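PDB 6DYM: ebony from Drosophila melanogaster, which is a nonribosomal peptide synthetase, the part here being its atypical C-terminal condensation domain, which probably forms the peptide bond between a carrier-bound amino acid and an amine. Local coordinates for residues L9-I21 with T69-A81. Numbering follows the deposited sequence.
Sequences LRLEHRQEVIDII and TDRIIGTALNFDA
Ile-20 drives its CD1 methyl against the strand where the packing is tight, 3.6 Å from both Ile-72 CG2 and the backbone N of Gly-74. With CG1 anti to the carbonyl carbon (chi1 -76°) and the chain extended beyond it, that methyl reaches the classic beta bulge of Ile-73 and Gly-74 opposite Val-64. Alongside, Thr-75 CG2 meets Ile-20 CG2 and Ile-21 CD1, each at 4.1 Å, while its buried hydroxyl is satisfied by Phe-62 O. Packing slackens toward Leu-77, whose CD2 stands 4.3 Å from Leu-9 CD2. Buried His-13 packs closely too, CD2 3.6 Å from Ile-72 CD1, which lies oblique to the ring; ND1 accepts from Arg-10 N and NE2 bonds Tyr-65 OH. An alanine here is likely to leave Arg-10 N and the tyrosine hydroxyl without this partner and uncover one side of the Ile-72 methyl. On the solvent side, exposed Glu-16 lays its carboxylate across that methyl. The axes of helix 14-21 and strand 71-80 cross at 85° and come within 8.5 Å: a helix packed across the mixed sheet, consistent with a GNAT-like acyltransferase fold, with Val-17 also touching Val-63 of strand 62-66 and Ile-18 turned to helix 41-58.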
# COMPACT_ATOMS: atom_id res chain seq x y z
N LEU A 9 4.68 -6.65 13.26
CA LEU A 9 4.87 -7.79 12.38
C LEU A 9 5.91 -8.75 12.94
O LEU A 9 6.99 -8.33 13.38
CB LEU A 9 5.30 -7.29 11.00
CG LEU A 9 4.92 -8.12 9.78
CD1 LEU A 9 3.41 -8.18 9.63
CD2 LEU A 9 5.55 -7.52 8.54
N ARG A 10 5.58 -10.04 12.93
CA ARG A 10 6.49 -11.10 13.35
C ARG A 10 6.80 -12.01 12.17
O ARG A 10 6.07 -12.04 11.18
CB ARG A 10 5.90 -11.94 14.49
CG ARG A 10 5.74 -11.20 15.81
CD ARG A 10 5.20 -12.14 16.87
NE ARG A 10 4.14 -11.52 17.66
CZ ARG A 10 2.89 -11.97 17.72
NH1 ARG A 10 2.53 -13.06 17.04
NH2 ARG A 10 1.99 -11.34 18.47
N LEU A 11 7.89 -12.78 12.31
CA LEU A 11 8.30 -13.66 11.22
C LEU A 11 7.23 -14.69 10.89
O LEU A 11 7.01 -15.02 9.71
CB LEU A 11 9.62 -14.35 11.58
CG LEU A 11 10.91 -13.55 11.36
CD1 LEU A 11 12.12 -14.44 11.55
CD2 LEU A 11 10.94 -12.91 9.98
N GLU A 12 6.53 -15.19 11.90
CA GLU A 12 5.55 -16.25 11.71
C GLU A 12 4.22 -15.75 11.13
O GLU A 12 3.32 -16.57 10.91
CB GLU A 12 5.30 -16.97 13.03
CG GLU A 12 4.40 -16.23 14.00
CD GLU A 12 5.19 -15.59 15.13
OE1 GLU A 12 6.41 -15.36 14.96
OE2 GLU A 12 4.59 -15.32 16.20
N HIS A 13 4.09 -14.45 10.88
CA HIS A 13 2.88 -13.89 10.29
C HIS A 13 2.86 -14.00 8.77
O HIS A 13 1.90 -13.52 8.15
CB HIS A 13 2.75 -12.41 10.66
CG HIS A 13 2.35 -12.17 12.09
ND1 HIS A 13 2.82 -11.10 12.82
CD2 HIS A 13 1.51 -12.85 12.91
CE1 HIS A 13 2.29 -11.14 14.03
NE2 HIS A 13 1.50 -12.19 14.11
N ARG A 14 3.86 -14.64 8.17
CA ARG A 14 4.08 -14.53 6.72
C ARG A 14 2.90 -15.06 5.93
O ARG A 14 2.40 -14.38 5.02
CB ARG A 14 5.37 -15.27 6.33
CG ARG A 14 5.87 -14.96 4.93
CD ARG A 14 7.03 -15.87 4.56
NE ARG A 14 6.70 -17.27 4.86
CZ ARG A 14 6.06 -18.08 4.03
NH1 ARG A 14 5.68 -17.64 2.83
NH2 ARG A 14 5.79 -19.33 4.39
N GLN A 15 2.44 -16.28 6.24
CA GLN A 15 1.37 -16.87 5.44
C GLN A 15 0.06 -16.12 5.63
O GLN A 15 -0.69 -15.92 4.67
CB GLN A 15 1.20 -18.34 5.77
CG GLN A 15 0.34 -19.08 4.77
CD GLN A 15 0.88 -18.97 3.35
OE1 GLN A 15 2.06 -19.24 3.11
NE2 GLN A 15 0.04 -18.55 2.42
N GLU A 16 -0.24 -15.72 6.87
CA GLU A 16 -1.45 -14.94 7.11
C GLU A 16 -1.41 -13.62 6.37
O GLU A 16 -2.41 -13.20 5.77
CB GLU A 16 -1.64 -14.73 8.62
CG GLU A 16 -1.98 -16.00 9.39
CD GLU A 16 -1.71 -15.89 10.88
OE1 GLU A 16 -0.54 -16.05 11.29
OE2 GLU A 16 -2.67 -15.65 11.64
N VAL A 17 -0.26 -12.94 6.37
CA VAL A 17 -0.13 -11.68 5.65
C VAL A 17 -0.24 -11.90 4.15
O VAL A 17 -0.89 -11.12 3.44
CB VAL A 17 1.18 -10.98 6.04
CG1 VAL A 17 1.56 -9.92 5.01
CG2 VAL A 17 1.08 -10.38 7.43
N ILE A 18 0.39 -12.96 3.64
CA ILE A 18 0.32 -13.25 2.21
C ILE A 18 -1.13 -13.50 1.79
O ILE A 18 -1.60 -12.97 0.78
CB ILE A 18 1.22 -14.45 1.86
CG1 ILE A 18 2.67 -14.00 1.73
CG2 ILE A 18 0.75 -15.12 0.57
CD1 ILE A 18 3.67 -15.15 1.66
N ASP A 19 -1.85 -14.30 2.58
CA ASP A 19 -3.25 -14.58 2.27
C ASP A 19 -4.07 -13.30 2.20
O ASP A 19 -4.89 -13.13 1.29
CB ASP A 19 -3.83 -15.52 3.32
CG ASP A 19 -3.20 -16.90 3.29
OD1 ASP A 19 -2.59 -17.24 2.24
OD2 ASP A 19 -3.29 -17.63 4.30
N ILE A 20 -3.86 -12.38 3.14
CA ILE A 20 -4.62 -11.14 3.13
C ILE A 20 -4.28 -10.29 1.91
O ILE A 20 -5.17 -9.77 1.24
CB ILE A 20 -4.39 -10.36 4.45
CG1 ILE A 20 -5.18 -11.02 5.58
CG2 ILE A 20 -4.81 -8.89 4.29
CD1 ILE A 20 -5.15 -10.25 6.87
N ILE A 21 -2.99 -10.17 1.60
CA ILE A 21 -2.58 -9.32 0.48
C ILE A 21 -3.03 -9.92 -0.85
O ILE A 21 -3.54 -9.21 -1.72
CB ILE A 21 -1.06 -9.09 0.51
CG1 ILE A 21 -0.67 -8.20 1.69
CG2 ILE A 21 -0.58 -8.49 -0.80
CD1 ILE A 21 -1.29 -6.82 1.66
N THR A 69 -11.85 -12.83 18.27
CA THR A 69 -11.54 -14.13 17.70
C THR A 69 -10.05 -14.46 17.70
O THR A 69 -9.69 -15.59 17.38
CB THR A 69 -12.05 -14.23 16.26
OG1 THR A 69 -11.17 -13.52 15.38
CG2 THR A 69 -13.45 -13.64 16.14
N ASP A 70 -9.19 -13.50 18.05
CA ASP A 70 -7.74 -13.69 18.06
C ASP A 70 -7.19 -14.08 16.68
O ASP A 70 -6.23 -14.84 16.58
CB ASP A 70 -7.31 -14.72 19.11
CG ASP A 70 -7.51 -14.23 20.53
OD1 ASP A 70 -7.85 -13.04 20.71
OD2 ASP A 70 -7.32 -15.03 21.48
N ARG A 71 -7.79 -13.56 15.61
CA ARG A 71 -7.30 -13.82 14.26
C ARG A 71 -6.98 -12.51 13.55
O ARG A 71 -7.56 -11.46 13.85
CB ARG A 71 -8.32 -14.62 13.45
CG ARG A 71 -8.60 -16.00 14.02
CD ARG A 71 -9.42 -16.85 13.07
NE ARG A 71 -9.72 -18.16 13.65
CZ ARG A 71 -10.72 -18.94 13.26
NH1 ARG A 71 -11.54 -18.54 12.29
NH2 ARG A 71 -10.91 -20.12 13.84
N ILE A 72 -6.06 -12.59 12.59
CA ILE A 72 -5.62 -11.41 11.85
C ILE A 72 -6.66 -11.06 10.79
O ILE A 72 -7.06 -11.92 9.99
CB ILE A 72 -4.24 -11.66 11.21
CG1 ILE A 72 -3.16 -11.83 12.29
CG2 ILE A 72 -3.87 -10.52 10.27
CD1 ILE A 72 -1.78 -12.11 11.73
N ILE A 73 -7.10 -9.80 10.78
CA ILE A 73 -8.09 -9.33 9.83
C ILE A 73 -7.56 -8.22 8.93
O ILE A 73 -8.28 -7.78 8.02
CB ILE A 73 -9.38 -8.86 10.53
CG1 ILE A 73 -9.10 -7.68 11.46
CG2 ILE A 73 -10.04 -10.01 11.29
CD1 ILE A 73 -10.35 -6.94 11.90
N GLY A 74 -6.35 -7.74 9.15
CA GLY A 74 -5.81 -6.68 8.31
C GLY A 74 -4.32 -6.53 8.53
O GLY A 74 -3.76 -7.04 9.51
N THR A 75 -3.68 -5.81 7.62
CA THR A 75 -2.25 -5.59 7.77
C THR A 75 -1.84 -4.30 7.05
O THR A 75 -2.42 -3.94 6.02
CB THR A 75 -1.43 -6.78 7.25
OG1 THR A 75 -0.06 -6.62 7.64
CG2 THR A 75 -1.50 -6.90 5.72
N ALA A 76 -0.85 -3.63 7.62
CA ALA A 76 -0.28 -2.40 7.06
C ALA A 76 1.22 -2.59 6.94
O ALA A 76 1.91 -2.72 7.96
CB ALA A 76 -0.62 -1.19 7.93
N LEU A 77 1.73 -2.62 5.72
CA LEU A 77 3.15 -2.82 5.44
C LEU A 77 3.77 -1.47 5.09
O LEU A 77 3.31 -0.80 4.16
CB LEU A 77 3.34 -3.83 4.31
CG LEU A 77 2.55 -5.13 4.47
CD1 LEU A 77 2.92 -6.12 3.38
CD2 LEU A 77 2.77 -5.73 5.85
N ASN A 78 4.81 -1.09 5.83
CA ASN A 78 5.43 0.22 5.70
C ASN A 78 6.94 0.08 5.61
O ASN A 78 7.53 -0.83 6.20
CB ASN A 78 5.08 1.12 6.87
CG ASN A 78 3.60 1.20 7.11
OD1 ASN A 78 2.85 1.57 6.21
ND2 ASN A 78 3.15 0.83 8.31
N PHE A 79 7.55 1.02 4.89
CA PHE A 79 9.00 1.17 4.81
C PHE A 79 9.35 2.64 4.93
O PHE A 79 8.54 3.53 4.64
CB PHE A 79 9.57 0.66 3.48
CG PHE A 79 9.80 -0.82 3.44
CD1 PHE A 79 10.72 -1.42 4.29
CD2 PHE A 79 9.15 -1.60 2.50
CE1 PHE A 79 10.94 -2.77 4.23
CE2 PHE A 79 9.37 -2.96 2.44
CZ PHE A 79 10.27 -3.55 3.30
N ASP A 80 10.57 2.90 5.38
CA ASP A 80 11.19 4.19 5.13
C ASP A 80 11.32 4.38 3.63
O ASP A 80 11.97 3.57 2.96
CB ASP A 80 12.56 4.25 5.82
CG ASP A 80 13.22 5.62 5.72
OD1 ASP A 80 12.95 6.38 4.76
OD2 ASP A 80 14.02 5.95 6.61
N ALA A 81 10.69 5.42 3.09
CA ALA A 81 10.68 5.62 1.65
C ALA A 81 12.09 5.69 1.07
O ALA A 81 12.31 5.34 -0.09
CB ALA A 81 9.90 6.88 1.29